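Local atomic coordinates of glutamate receptor kainate-like protein (Pleurobrachia bachei, PDB entry 4ZDM), a protein that binds glycine in the ligand-binding domain of a ctenophore ionotropic glutamate receptor and so probably serves as a subunit of a glycine-activated ion channel. Residues 19-24 with 36-42; 105-109 with 228-232; 123-127 with 137-141. One frame throughout, in Å; residues are numbered along the deposited sequence.

Contact 1: 19-24 with 36-42; sequences PFISEP and CYTGVNV
The apolar middle is Ile21 (chi1 m, chi2 t), whose CG2 lies 4.0 Å from both Tyr37 CD2 and Val42 CG2. At one end the Tyr37 ring (chi1 m) takes Pro24 over a face, Pro24 CA sitting 4.1 Å from the ring centroid in a CH-pi contact; at the other, Phe20 CD1 meets Asn41 OD1 at 3.4 Å near the ring plane. Ile21 to Pro24 runs extended and antiparallel to Tyr37 to Gly39, Ile21 CA 4.5 Å from Gly39 CA, after which the second segment turns into helix 40-52. Gly39, its N-cap, adopts phi/psi 129/162, and a CB there would clash with Phe20 O. Val40 N to Pro19 O, after a cis peptide bond, and Asn41 N to Phe20 O are hydrogen bonds of 2.9 Å each. Ser22 N donates to Thr38 O (2.8 Å). Ser22 OG (chi1 p) receives Thr38 N at 2.9 Å and donates to Glu23 O at 2.8 Å. In this PBP-like ligand-binding domain, the loop after strand 8-13 thus supplies carbonyl acceptors to the first-turn amides of the helix. The side chain of Phe20 is about 6 Å from the bound glycine. Cys36 is disulfide-bonded to Cys28, Asn41 ND2 reaches Val92 O of strand 90-92, Tyr37 meets Phe58 of strand 54-59 edge-to-face, and Tyr251 of helix 243-254 packs on Pro19, Thr38 and Val40.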
ATOM      1  N   PRO A  19       8.477 -24.843  -4.435  1.00 10.66           N
ATOM      2  CA  PRO A  19       9.769 -24.146  -4.451  1.00 12.45           C
ATOM      3  C   PRO A  19       9.699 -22.656  -4.777  1.00 10.66           C
ATOM      4  O   PRO A  19      10.727 -22.002  -4.917  1.00 10.33           O
ATOM      5  CB  PRO A  19      10.522 -24.880  -5.574  1.00 12.28           C
ATOM      6  CG  PRO A  19       9.440 -25.203  -6.543  1.00 12.85           C
ATOM      7  CD  PRO A  19       8.223 -25.534  -5.717  1.00 11.95           C
ATOM      8  N   PHE A  20       8.482 -22.126  -4.845  1.00  9.74           N
ATOM      9  CA  PHE A  20       8.278 -20.772  -5.332  1.00  9.68           C
ATOM     10  C   PHE A  20       8.565 -19.709  -4.264  1.00  9.48           C
ATOM     11  O   PHE A  20       9.267 -18.719  -4.542  1.00  9.07           O
ATOM     12  CB  PHE A  20       6.858 -20.645  -5.857  1.00  9.61           C
ATOM     13  CG  PHE A  20       6.513 -21.653  -6.923  1.00  8.64           C
ATOM     14  CD1 PHE A  20       7.114 -21.600  -8.182  1.00 11.79           C
ATOM     15  CD2 PHE A  20       5.641 -22.701  -6.641  1.00 11.49           C
ATOM     16  CE1 PHE A  20       6.813 -22.593  -9.152  1.00 11.09           C
ATOM     17  CE2 PHE A  20       5.359 -23.651  -7.617  1.00 12.42           C
ATOM     18  CZ  PHE A  20       5.933 -23.591  -8.843  1.00 11.02           C
ATOM     19  N   ILE A  21       8.027 -19.910  -3.049  1.00  8.35           N
ATOM     20  CA  ILE A  21       8.186 -18.974  -1.916  1.00  9.17           C
ATOM     21  C   ILE A  21       8.269 -19.773  -0.652  1.00 10.41           C
ATOM     22  O   ILE A  21       7.429 -20.648  -0.414  1.00  9.99           O
ATOM     23  CB  ILE A  21       7.020 -17.953  -1.819  1.00  9.09           C
ATOM     24  CG1 ILE A  21       6.843 -17.207  -3.141  1.00  8.72           C
ATOM     25  CG2 ILE A  21       7.236 -16.981  -0.634  1.00 11.77           C
ATOM     26  CD1 ILE A  21       5.670 -16.275  -3.175  1.00 12.78           C
ATOM     27  N   SER A  22       9.300 -19.525   0.157  1.00  9.47           N
ATOM     28  CA  SER A  22       9.406 -20.217   1.446  1.00  8.81           C
ATOM     29  C   SER A  22       8.473 -19.697   2.520  1.00 11.48           C
ATOM     30  O   SER A  22       7.876 -18.647   2.381  1.00 10.94           O
ATOM     31  CB  SER A  22      10.849 -20.096   1.932  1.00 11.03           C
ATOM     32  OG  SER A  22      11.124 -18.777   2.341  1.00 11.91           O
ATOM     33  N   GLU A  23       8.327 -20.462   3.613  1.00 12.05           N
ATOM     34  CA  GLU A  23       7.842 -19.855   4.847  1.00 11.62           C
ATOM     35  C   GLU A  23       8.811 -18.745   5.281  1.00 12.98           C
ATOM     36  O   GLU A  23       9.997 -18.788   4.946  1.00 13.43           O
ATOM     37  CB  GLU A  23       7.728 -20.914   5.960  1.00 14.23           C
ATOM     38  CG  GLU A  23       6.769 -21.998   5.673  1.00 15.67           C
ATOM     39  CD  GLU A  23       5.310 -21.604   5.739  1.00 19.70           C
ATOM     40  OE1 GLU A  23       4.954 -20.539   6.259  1.00 20.12           O
ATOM     41  OE2 GLU A  23       4.462 -22.425   5.297  1.00 23.44           O
ATOM     42  N   PRO A  24       8.329 -17.790   6.059  1.00 13.17           N
ATOM     43  CA  PRO A  24       9.236 -16.782   6.639  1.00 14.09           C
ATOM     44  C   PRO A  24      10.232 -17.463   7.579  1.00 13.59           C
ATOM     45  O   PRO A  24       9.869 -18.450   8.225  1.00 15.63           O
ATOM     46  CB  PRO A  24       8.305 -15.848   7.408  1.00 14.33           C
ATOM     47  CG  PRO A  24       7.037 -16.633   7.621  1.00 16.75           C
ATOM     48  CD  PRO A  24       6.924 -17.573   6.448  1.00 12.75           C
ATOM     49  N   CYS A  36      13.268 -12.179   4.769  1.00 13.34           N
ATOM     50  CA  CYS A  36      12.934 -13.335   5.562  1.00 13.64           C
ATOM     51  C   CYS A  36      12.597 -14.559   4.709  1.00 13.95           C
ATOM     52  O   CYS A  36      12.237 -15.610   5.242  1.00 13.98           O
ATOM     53  CB  CYS A  36      11.728 -13.053   6.461  1.00 16.95           C
ATOM     54  SG  CYS A  36      11.956 -11.825   7.778  1.00 23.25           S
ATOM     55  N   TYR A  37      12.672 -14.438   3.370  1.00 11.05           N
ATOM     56  CA  TYR A  37      12.206 -15.480   2.459  1.00  9.28           C
ATOM     57  C   TYR A  37      13.243 -15.918   1.448  1.00 12.49           C
ATOM     58  O   TYR A  37      14.150 -15.149   1.115  1.00 13.48           O
ATOM     59  CB  TYR A  37      10.987 -14.970   1.674  1.00  9.20           C
ATOM     60  CG  TYR A  37       9.791 -14.639   2.528  1.00  9.51           C
ATOM     61  CD1 TYR A  37       9.681 -13.389   3.201  1.00 10.59           C
ATOM     62  CD2 TYR A  37       8.793 -15.573   2.747  1.00  9.54           C
ATOM     63  CE1 TYR A  37       8.608 -13.080   3.991  1.00 11.13           C
ATOM     64  CE2 TYR A  37       7.711 -15.261   3.537  1.00 10.45           C
ATOM     65  CZ  TYR A  37       7.618 -14.038   4.152  1.00 10.44           C
ATOM     66  OH  TYR A  37       6.535 -13.817   4.959  1.00 11.64           O
ATOM     67  N   THR A  38      13.068 -17.149   0.966  1.00 11.68           N
ATOM     68  CA  THR A  38      13.781 -17.677  -0.197  1.00 11.69           C
ATOM     69  C   THR A  38      12.765 -18.286  -1.169  1.00 10.85           C
ATOM     70  O   THR A  38      11.561 -18.231  -0.896  1.00 11.14           O
ATOM     71  CB  THR A  38      14.832 -18.765   0.174  1.00 14.00           C
ATOM     72  OG1 THR A  38      14.114 -19.873   0.760  1.00 17.27           O
ATOM     73  CG2 THR A  38      15.897 -18.209   1.123  1.00 17.65           C
ATOM     74  N   GLY A  39      13.239 -18.771  -2.317  1.00 12.03           N
ATOM     75  CA  GLY A  39      12.405 -19.411  -3.311  1.00 12.10           C
ATOM     76  C   GLY A  39      12.611 -18.827  -4.697  1.00 10.71           C
ATOM     77  O   GLY A  39      13.136 -17.739  -4.878  1.00 10.49           O
ATOM     78  N   VAL A  40      12.182 -19.579  -5.685  1.00  9.79           N
ATOM     79  CA  VAL A  40      12.307 -19.183  -7.088  1.00  9.66           C
ATOM     80  C   VAL A  40      11.741 -17.799  -7.313  1.00  9.44           C
ATOM     81  O   VAL A  40      12.368 -16.913  -7.929  1.00  9.58           O
ATOM     82  CB  VAL A  40      11.593 -20.205  -8.010  1.00  9.81           C
ATOM     83  CG1 VAL A  40      11.541 -19.689  -9.443  1.00 11.18           C
ATOM     84  CG2 VAL A  40      12.258 -21.561  -7.935  1.00 11.66           C
ATOM     85  N   ASN A  41      10.541 -17.587  -6.828  1.00  8.73           N
ATOM     86  CA  ASN A  41       9.831 -16.349  -7.153  1.00  8.15           C
ATOM     87  C   ASN A  41      10.358 -15.168  -6.329  1.00  8.89           C
ATOM     88  O   ASN A  41      10.284 -14.023  -6.781  1.00  8.88           O
ATOM     89  CB  ASN A  41       8.332 -16.494  -6.915  1.00  8.68           C
ATOM     90  CG  ASN A  41       7.659 -17.451  -7.858  1.00  8.96           C
ATOM     91  OD1 ASN A  41       8.281 -18.371  -8.407  1.00 12.21           O
ATOM     92  ND2 ASN A  41       6.345 -17.304  -8.001  1.00  9.81           N
ATOM     93  N   VAL A  42      10.874 -15.439  -5.113  1.00  8.82           N
ATOM     94  CA  VAL A  42      11.507 -14.426  -4.300  1.00  8.58           C
ATOM     95  C   VAL A  42      12.728 -13.907  -5.039  1.00  9.28           C
ATOM     96  O   VAL A  42      12.958 -12.708  -5.091  1.00  9.92           O
ATOM     97  CB  VAL A  42      11.846 -15.020  -2.904  1.00  9.70           C
ATOM     98  CG1 VAL A  42      12.632 -14.040  -2.088  1.00 10.72           C
ATOM     99  CG2 VAL A  42      10.547 -15.414  -2.223  1.00 11.21           C
TER

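Contact 2: 105-109 with 228-232; sequences IDFSL and KNLVD
One hydrogen bond joins the segments: Leu109 N donates to Asp232 OD1 at 2.8 Å, nearly straight at 165°. Leu109 CA and Asp232 CA are 5.1 Å apart, where the extended chain at Leu109 meets the first turns of helix 228-240. Ser108 OG (chi1 p) donates to Leu109 O at 2.8 Å and is also hydrogen-bonded to Phe219 N; Asp106 and Ser108 pair through their backbones with strand 205-221. The charged pair lies within the helix, i to i+4: Lys228 NZ bridges to Asp232 OD2 at 2.7 Å, so the carboxylate (chi1 m) serves the lysine with one oxygen and the Leu109 amide with the other. Van der Waals contacts fill the rest. Lys228, t through chi1 to chi3 and m at chi4, brings CE to 3.2 Å from Phe107 O and CD to 3.8 Å from Asp106 OD2; Ser108 CB lies 4.1 Å from Val231 CG1. The side chain of Phe107, its CA-to-CB bond directed away from the helix, is about 7 Å from the bound glycine. Helix 228-240 here packs against short strand 106-107, in the periplasmic-binding-protein-like fold of the ligand-binding domain.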
ATOM      1  N   ILE A 105      -8.843 -10.153 -13.410  1.00  9.89           N
ATOM      2  CA  ILE A 105      -7.477  -9.633 -13.292  1.00  8.48           C
ATOM      3  C   ILE A 105      -6.702  -9.977 -14.555  1.00  8.76           C
ATOM      4  O   ILE A 105      -7.144 -10.792 -15.365  1.00 10.34           O
ATOM      5  CB  ILE A 105      -6.759 -10.204 -12.060  1.00  7.56           C
ATOM      6  CG1 ILE A 105      -6.575 -11.719 -12.149  1.00 10.76           C
ATOM      7  CG2 ILE A 105      -7.528  -9.809 -10.800  1.00 10.23           C
ATOM      8  CD1 ILE A 105      -5.502 -12.245 -11.142  1.00  9.82           C
ATOM      9  N   ASP A 106      -5.567  -9.332 -14.703  1.00  7.89           N
ATOM     10  CA  ASP A 106      -4.601  -9.655 -15.761  1.00  8.03           C
ATOM     11  C   ASP A 106      -3.511 -10.559 -15.227  1.00  7.77           C
ATOM     12  O   ASP A 106      -3.233 -10.610 -14.008  1.00  9.29           O
ATOM     13  CB  ASP A 106      -3.943  -8.410 -16.319  1.00  8.39           C
ATOM     14  CG  ASP A 106      -4.762  -7.691 -17.405  1.00 13.83           C
ATOM     15  OD1 ASP A 106      -5.800  -8.216 -17.859  1.00 15.24           O
ATOM     16  OD2 ASP A 106      -4.282  -6.612 -17.812  1.00 15.39           O
ATOM     17  N   PHE A 107      -2.900 -11.288 -16.141  1.00  9.24           N
ATOM     18  CA  PHE A 107      -1.730 -12.124 -15.870  1.00  8.13           C
ATOM     19  C   PHE A 107      -0.567 -11.592 -16.674  1.00  8.51           C
ATOM     20  O   PHE A 107      -0.716 -11.219 -17.854  1.00 10.57           O
ATOM     21  CB  PHE A 107      -2.024 -13.576 -16.232  1.00  9.01           C
ATOM     22  CG  PHE A 107      -2.948 -14.223 -15.276  1.00  8.30           C
ATOM     23  CD1 PHE A 107      -4.315 -14.085 -15.410  1.00  9.00           C
ATOM     24  CD2 PHE A 107      -2.472 -14.916 -14.206  1.00  8.63           C
ATOM     25  CE1 PHE A 107      -5.185 -14.671 -14.492  1.00  8.73           C
ATOM     26  CE2 PHE A 107      -3.313 -15.502 -13.291  1.00  8.84           C
ATOM     27  CZ  PHE A 107      -4.689 -15.370 -13.428  1.00  8.91           C
ATOM     28  N   SER A 108       0.574 -11.586 -16.021  1.00  7.24           N
ATOM     29  CA  SER A 108       1.819 -11.292 -16.727  1.00  7.70           C
ATOM     30  C   SER A 108       2.126 -12.355 -17.733  1.00  6.81           C
ATOM     31  O   SER A 108       1.555 -13.440 -17.740  1.00  8.70           O
ATOM     32  CB  SER A 108       2.995 -11.174 -15.746  1.00  8.37           C
ATOM     33  OG  SER A 108       3.414 -12.436 -15.222  1.00  7.94           O
ATOM     34  N   LEU A 109       3.103 -12.038 -18.578  1.00  7.69           N
ATOM     35  CA  LEU A 109       3.800 -13.064 -19.327  1.00  8.10           C
ATOM     36  C   LEU A 109       4.246 -14.135 -18.338  1.00  8.92           C
ATOM     37  O   LEU A 109       4.690 -13.831 -17.226  1.00  8.41           O
ATOM     38  CB  LEU A 109       4.963 -12.428 -20.102  1.00  9.37           C
ATOM     39  CG  LEU A 109       5.758 -13.282 -21.044  1.00 12.68           C
ATOM     40  CD1 LEU A 109       6.127 -12.432 -22.319  1.00 13.01           C
ATOM     41  CD2 LEU A 109       6.980 -13.741 -20.325  1.00 12.60           C
ATOM     42  N   LYS A 228       2.451  -3.200 -16.206  1.00  9.35           N
ATOM     43  CA  LYS A 228       2.403  -4.525 -16.813  1.00  9.34           C
ATOM     44  C   LYS A 228       3.427  -4.721 -17.938  1.00 10.18           C
ATOM     45  O   LYS A 228       4.085  -5.751 -17.980  1.00 10.32           O
ATOM     46  CB  LYS A 228       1.019  -4.860 -17.372  1.00 11.46           C
ATOM     47  CG  LYS A 228       0.932  -6.305 -17.881  1.00 15.51           C
ATOM     48  CD  LYS A 228      -0.468  -6.685 -18.228  1.00 18.80           C
ATOM     49  CE  LYS A 228      -0.552  -8.142 -18.593  1.00 21.70           C
ATOM     50  NZ  LYS A 228       0.175  -8.496 -19.849  1.00 26.11           N
ATOM     51  N   ASN A 229       3.561  -3.769 -18.848  1.00 10.65           N
ATOM     52  CA  ASN A 229       4.470  -3.980 -19.938  1.00 11.76           C
ATOM     53  C   ASN A 229       5.912  -4.133 -19.474  1.00 10.05           C
ATOM     54  O   ASN A 229       6.655  -4.940 -20.031  1.00 10.99           O
ATOM     55  CB  ASN A 229       4.367  -2.829 -20.965  1.00 12.36           C
ATOM     56  CG  ASN A 229       3.037  -2.815 -21.700  1.00 18.18           C
ATOM     57  OD1 ASN A 229       2.357  -3.831 -21.818  1.00 23.34           O
ATOM     58  ND2 ASN A 229       2.670  -1.643 -22.218  1.00 24.45           N
ATOM     59  N   LEU A 230       6.331  -3.393 -18.447  1.00 10.39           N
ATOM     60  CA  LEU A 230       7.681  -3.515 -17.924  1.00 10.65           C
ATOM     61  C   LEU A 230       7.904  -4.853 -17.227  1.00  8.08           C
ATOM     62  O   LEU A 230       8.964  -5.477 -17.347  1.00  9.84           O
ATOM     63  CB  LEU A 230       8.021  -2.349 -16.974  1.00 12.18           C
ATOM     64  CG  LEU A 230       8.182  -0.980 -17.658  1.00 15.41           C
ATOM     65  CD1 LEU A 230       8.331   0.068 -16.562  1.00 21.76           C
ATOM     66  CD2 LEU A 230       9.373  -0.964 -18.541  1.00 21.56           C
ATOM     67  N   VAL A 231       6.901  -5.327 -16.500  1.00  8.15           N
ATOM     68  CA  VAL A 231       6.972  -6.638 -15.861  1.00  8.35           C
ATOM     69  C   VAL A 231       7.104  -7.721 -16.927  1.00  7.76           C
ATOM     70  O   VAL A 231       7.905  -8.624 -16.824  1.00  8.58           O
ATOM     71  CB  VAL A 231       5.739  -6.867 -14.978  1.00  7.66           C
ATOM     72  CG1 VAL A 231       5.586  -8.274 -14.522  1.00  8.29           C
ATOM     73  CG2 VAL A 231       5.795  -5.983 -13.744  1.00  9.70           C
ATOM     74  N   ASP A 232       6.265  -7.624 -17.949  1.00  8.42           N
ATOM     75  CA  ASP A 232       6.273  -8.624 -19.046  1.00  9.13           C
ATOM     76  C   ASP A 232       7.625  -8.690 -19.750  1.00  9.77           C
ATOM     77  O   ASP A 232       8.131  -9.778 -20.002  1.00 10.06           O
ATOM     78  CB  ASP A 232       5.182  -8.318 -20.050  1.00  7.61           C
ATOM     79  CG  ASP A 232       3.784  -8.654 -19.579  1.00 11.58           C
ATOM     80  OD1 ASP A 232       3.588  -9.232 -18.502  1.00 11.44           O
ATOM     81  OD2 ASP A 232       2.823  -8.293 -20.328  1.00 14.99           O
TER

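Contact 3: 123-127 with 137-141; sequences DGTDL and DKYQW
Lys138 comes first: its side chain, t through chi1 to chi3, stretches from a backbone 9.5 Å away (Lys138 CA to Thr125 CA) to bring NZ within 3.1 Å of Asp123 OD2, a hydrogen-bonded salt bridge at the exposed surface, though residues 123-125 are poorly ordered and the bridge is correspondingly less well defined. Tyr139, a buried residue, follows, its CA-to-CB bond pointing toward the loop, chi1 m. Tyr139 CD2 packs on Leu127 CD1 at 4.1 Å, and Tyr139 OH sits 3.2 Å from both Thr125 O and Asp123 OD2. The hydroxyl donates to water 1 (Tyr139 OH to water O, 2.6 Å), which in turn donates to Asp126 OD1 (2.5 Å from the water O). Asp126 OD1 also accepts Asp123 N at 2.8 Å, closing the 123-126 turn, in which Gly124 has a positive phi (86°); Asp126 OD2 holds Ser122 OG. With Gln140 and Trp141 the chain enters strand 140-144 beside strand 186-192. Lys138 and Tyr139, just ahead of it, hold the loop after strand 112-121, while Leu127 and Asp126 rest on strand 205-221.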
ATOM      1  N   ASP A 123      -0.541 -48.547  -4.413  1.00 63.93           N
ATOM      2  CA  ASP A 123      -1.069 -49.741  -3.760  1.00 73.61           C
ATOM      3  C   ASP A 123      -0.829 -50.968  -4.619  1.00 78.85           C
ATOM      4  O   ASP A 123      -1.204 -52.074  -4.235  1.00 76.51           O
ATOM      5  CB  ASP A 123      -2.575 -49.610  -3.508  1.00 75.43           C
ATOM      6  CG  ASP A 123      -2.900 -48.741  -2.322  1.00 79.58           C
ATOM      7  OD1 ASP A 123      -2.003 -48.525  -1.481  1.00 84.24           O
ATOM      8  OD2 ASP A 123      -4.058 -48.282  -2.223  1.00 78.13           O
ATOM      9  N   GLY A 124      -0.223 -50.769  -5.788  1.00 87.45           N
ATOM     10  CA  GLY A 124      -0.169 -51.810  -6.799  1.00 90.97           C
ATOM     11  C   GLY A 124      -1.423 -51.791  -7.658  1.00 93.88           C
ATOM     12  O   GLY A 124      -1.336 -51.809  -8.890  1.00 93.03           O
ATOM     13  N   THR A 125      -2.590 -51.745  -7.010  1.00 93.34           N
ATOM     14  CA  THR A 125      -3.870 -51.627  -7.717  1.00 89.41           C
ATOM     15  C   THR A 125      -4.171 -50.177  -8.089  1.00 82.35           C
ATOM     16  O   THR A 125      -5.301 -49.708  -7.919  1.00 83.89           O
ATOM     17  CB  THR A 125      -5.062 -52.142  -6.878  1.00 86.12           C
ATOM     18  OG1 THR A 125      -5.256 -51.284  -5.745  1.00 84.42           O
ATOM     19  CG2 THR A 125      -4.837 -53.582  -6.414  1.00 83.18           C
ATOM     20  N   ASP A 126      -3.165 -49.470  -8.588  1.00 64.59           N
ATOM     21  CA  ASP A 126      -3.347 -48.079  -8.956  1.00 53.03           C
ATOM     22  C   ASP A 126      -4.236 -47.982 -10.190  1.00 50.20           C
ATOM     23  O   ASP A 126      -4.334 -48.916 -10.991  1.00 42.44           O
ATOM     24  CB  ASP A 126      -2.007 -47.405  -9.224  1.00 52.02           C
ATOM     25  CG  ASP A 126      -0.969 -47.711  -8.156  1.00 53.90           C
ATOM     26  OD1 ASP A 126      -1.332 -47.878  -6.967  1.00 55.70           O
ATOM     27  OD2 ASP A 126       0.221 -47.789  -8.516  1.00 54.82           O
ATOM     28  N   LEU A 127      -4.891 -46.838 -10.309  1.00 46.42           N
ATOM     29  CA  LEU A 127      -5.718 -46.506 -11.453  1.00 38.66           C
ATOM     30  C   LEU A 127      -4.850 -46.169 -12.652  1.00 31.92           C
ATOM     31  O   LEU A 127      -3.647 -45.927 -12.511  1.00 34.55           O
ATOM     32  CB  LEU A 127      -6.619 -45.328 -11.094  1.00 35.00           C
ATOM     33  CG  LEU A 127      -7.527 -45.612  -9.893  1.00 39.09           C
ATOM     34  CD1 LEU A 127      -8.260 -44.375  -9.433  1.00 37.07           C
ATOM     35  CD2 LEU A 127      -8.533 -46.675 -10.276  1.00 43.87           C
ATOM     36  N   ASP A 137     -14.609 -47.246  -5.810  1.00 34.31           N
ATOM     37  CA  ASP A 137     -14.850 -46.838  -4.428  1.00 45.77           C
ATOM     38  C   ASP A 137     -13.676 -47.158  -3.508  1.00 40.66           C
ATOM     39  O   ASP A 137     -13.796 -47.060  -2.289  1.00 52.37           O
ATOM     40  CB  ASP A 137     -16.129 -47.501  -3.896  1.00 59.83           C
ATOM     41  CG  ASP A 137     -16.217 -48.978  -4.246  1.00 65.29           C
ATOM     42  OD1 ASP A 137     -15.210 -49.702  -4.068  1.00 63.36           O
ATOM     43  OD2 ASP A 137     -17.300 -49.411  -4.703  1.00 68.59           O
ATOM     44  N   LYS A 138     -12.542 -47.544  -4.080  1.00 25.97           N
ATOM     45  CA  LYS A 138     -11.341 -47.790  -3.294  1.00 29.81           C
ATOM     46  C   LYS A 138     -10.652 -46.497  -2.854  1.00 30.01           C
ATOM     47  O   LYS A 138     -10.169 -46.389  -1.730  1.00 27.29           O
ATOM     48  CB  LYS A 138     -10.356 -48.637  -4.098  1.00 33.47           C
ATOM     49  CG  LYS A 138      -9.021 -48.899  -3.399  1.00 40.31           C
ATOM     50  CD  LYS A 138      -8.218 -49.941  -4.172  1.00 48.00           C
ATOM     51  CE  LYS A 138      -6.805 -50.099  -3.641  1.00 52.70           C
ATOM     52  NZ  LYS A 138      -6.714 -49.936  -2.170  1.00 56.74           N
ATOM     53  N   TYR A 139     -10.615 -45.514  -3.749  1.00 23.99           N
ATOM     54  CA  TYR A 139      -9.884 -44.282  -3.472  1.00 25.60           C
ATOM     55  C   TYR A 139     -10.807 -43.107  -3.309  1.00 17.86           C
ATOM     56  O   TYR A 139     -11.716 -42.912  -4.114  1.00 22.15           O
ATOM     57  CB  TYR A 139      -8.927 -43.979  -4.601  1.00 22.91           C
ATOM     58  CG  TYR A 139      -7.873 -45.017  -4.782  1.00 28.16           C
ATOM     59  CD1 TYR A 139      -6.727 -45.009  -4.009  1.00 27.53           C
ATOM     60  CD2 TYR A 139      -8.043 -46.032  -5.711  1.00 34.35           C
ATOM     61  CE1 TYR A 139      -5.752 -45.987  -4.168  1.00 36.62           C
ATOM     62  CE2 TYR A 139      -7.077 -47.012  -5.881  1.00 41.97           C
ATOM     63  CZ  TYR A 139      -5.942 -46.983  -5.107  1.00 40.56           C
ATOM     64  OH  TYR A 139      -4.990 -47.953  -5.295  1.00 48.76           O
ATOM     65  N   GLN A 140     -10.566 -42.343  -2.250  1.00 18.22           N
ATOM     66  CA  GLN A 140     -11.056 -40.975  -2.159  1.00 21.97           C
ATOM     67  C   GLN A 140     -10.156 -40.086  -3.022  1.00 16.21           C
ATOM     68  O   GLN A 140      -9.049 -40.460  -3.383  1.00 18.21           O
ATOM     69  CB  GLN A 140     -11.019 -40.448  -0.733  1.00 23.71           C
ATOM     70  CG  GLN A 140     -11.989 -41.145   0.216  1.00 39.40           C
ATOM     71  CD  GLN A 140     -11.974 -40.488   1.569  1.00 45.02           C
ATOM     72  OE1 GLN A 140     -11.093 -40.753   2.378  1.00 52.94           O
ATOM     73  NE2 GLN A 140     -12.915 -39.573   1.800  1.00 48.00           N
ATOM     74  N   TRP A 141     -10.651 -38.904  -3.362  1.00 17.09           N
ATOM     75  CA  TRP A 141      -9.767 -37.923  -3.981  1.00 14.65           C
ATOM     76  C   TRP A 141     -10.109 -36.535  -3.477  1.00 14.44           C
ATOM     77  O   TRP A 141     -11.179 -36.295  -2.944  1.00 17.56           O
ATOM     78  CB  TRP A 141      -9.860 -37.989  -5.498  1.00 14.91           C
ATOM     79  CG  TRP A 141     -11.202 -37.661  -6.094  1.00 14.91           C
ATOM     80  CD1 TRP A 141     -11.587 -36.440  -6.588  1.00 17.59           C
ATOM     81  CD2 TRP A 141     -12.307 -38.540  -6.309  1.00 15.75           C
ATOM     82  NE1 TRP A 141     -12.857 -36.502  -7.082  1.00 18.68           N
ATOM     83  CE2 TRP A 141     -13.324 -37.787  -6.922  1.00 19.13           C
ATOM     84  CE3 TRP A 141     -12.540 -39.900  -6.032  1.00 20.12           C
ATOM     85  CZ2 TRP A 141     -14.556 -38.335  -7.261  1.00 21.98           C
ATOM     86  CZ3 TRP A 141     -13.768 -40.432  -6.375  1.00 23.12           C
ATOM     87  CH2 TRP A 141     -14.747 -39.650  -7.001  1.00 22.99           C
TER
HETATM   88  O   HOH W   1      -2.785 -46.535  -5.451  1.00 44.65           O

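In the fold
Contact 1 and contact 2 are partly buried and both come close to the bound glycine, through Phe20 and Phe107; contact 3 lies at the surface on the far side of the chain's centre from contact 2, their centres about 41 Å apart. Contacts 1 and 2 do not touch, yet both involve a helix start, and Val231 of contact 2 packs on Met48 and Leu52 of helix 40-52, which begins in contact 1. Contacts 2 and 3 reach the same sheet, sharing strand 205-221 as a neighbour. Backbone hydrogen bonds dominate contact 1, one carboxylate-to-amide bond joins contact 2, and long side chains with a water bridge the wider gap of contact 3.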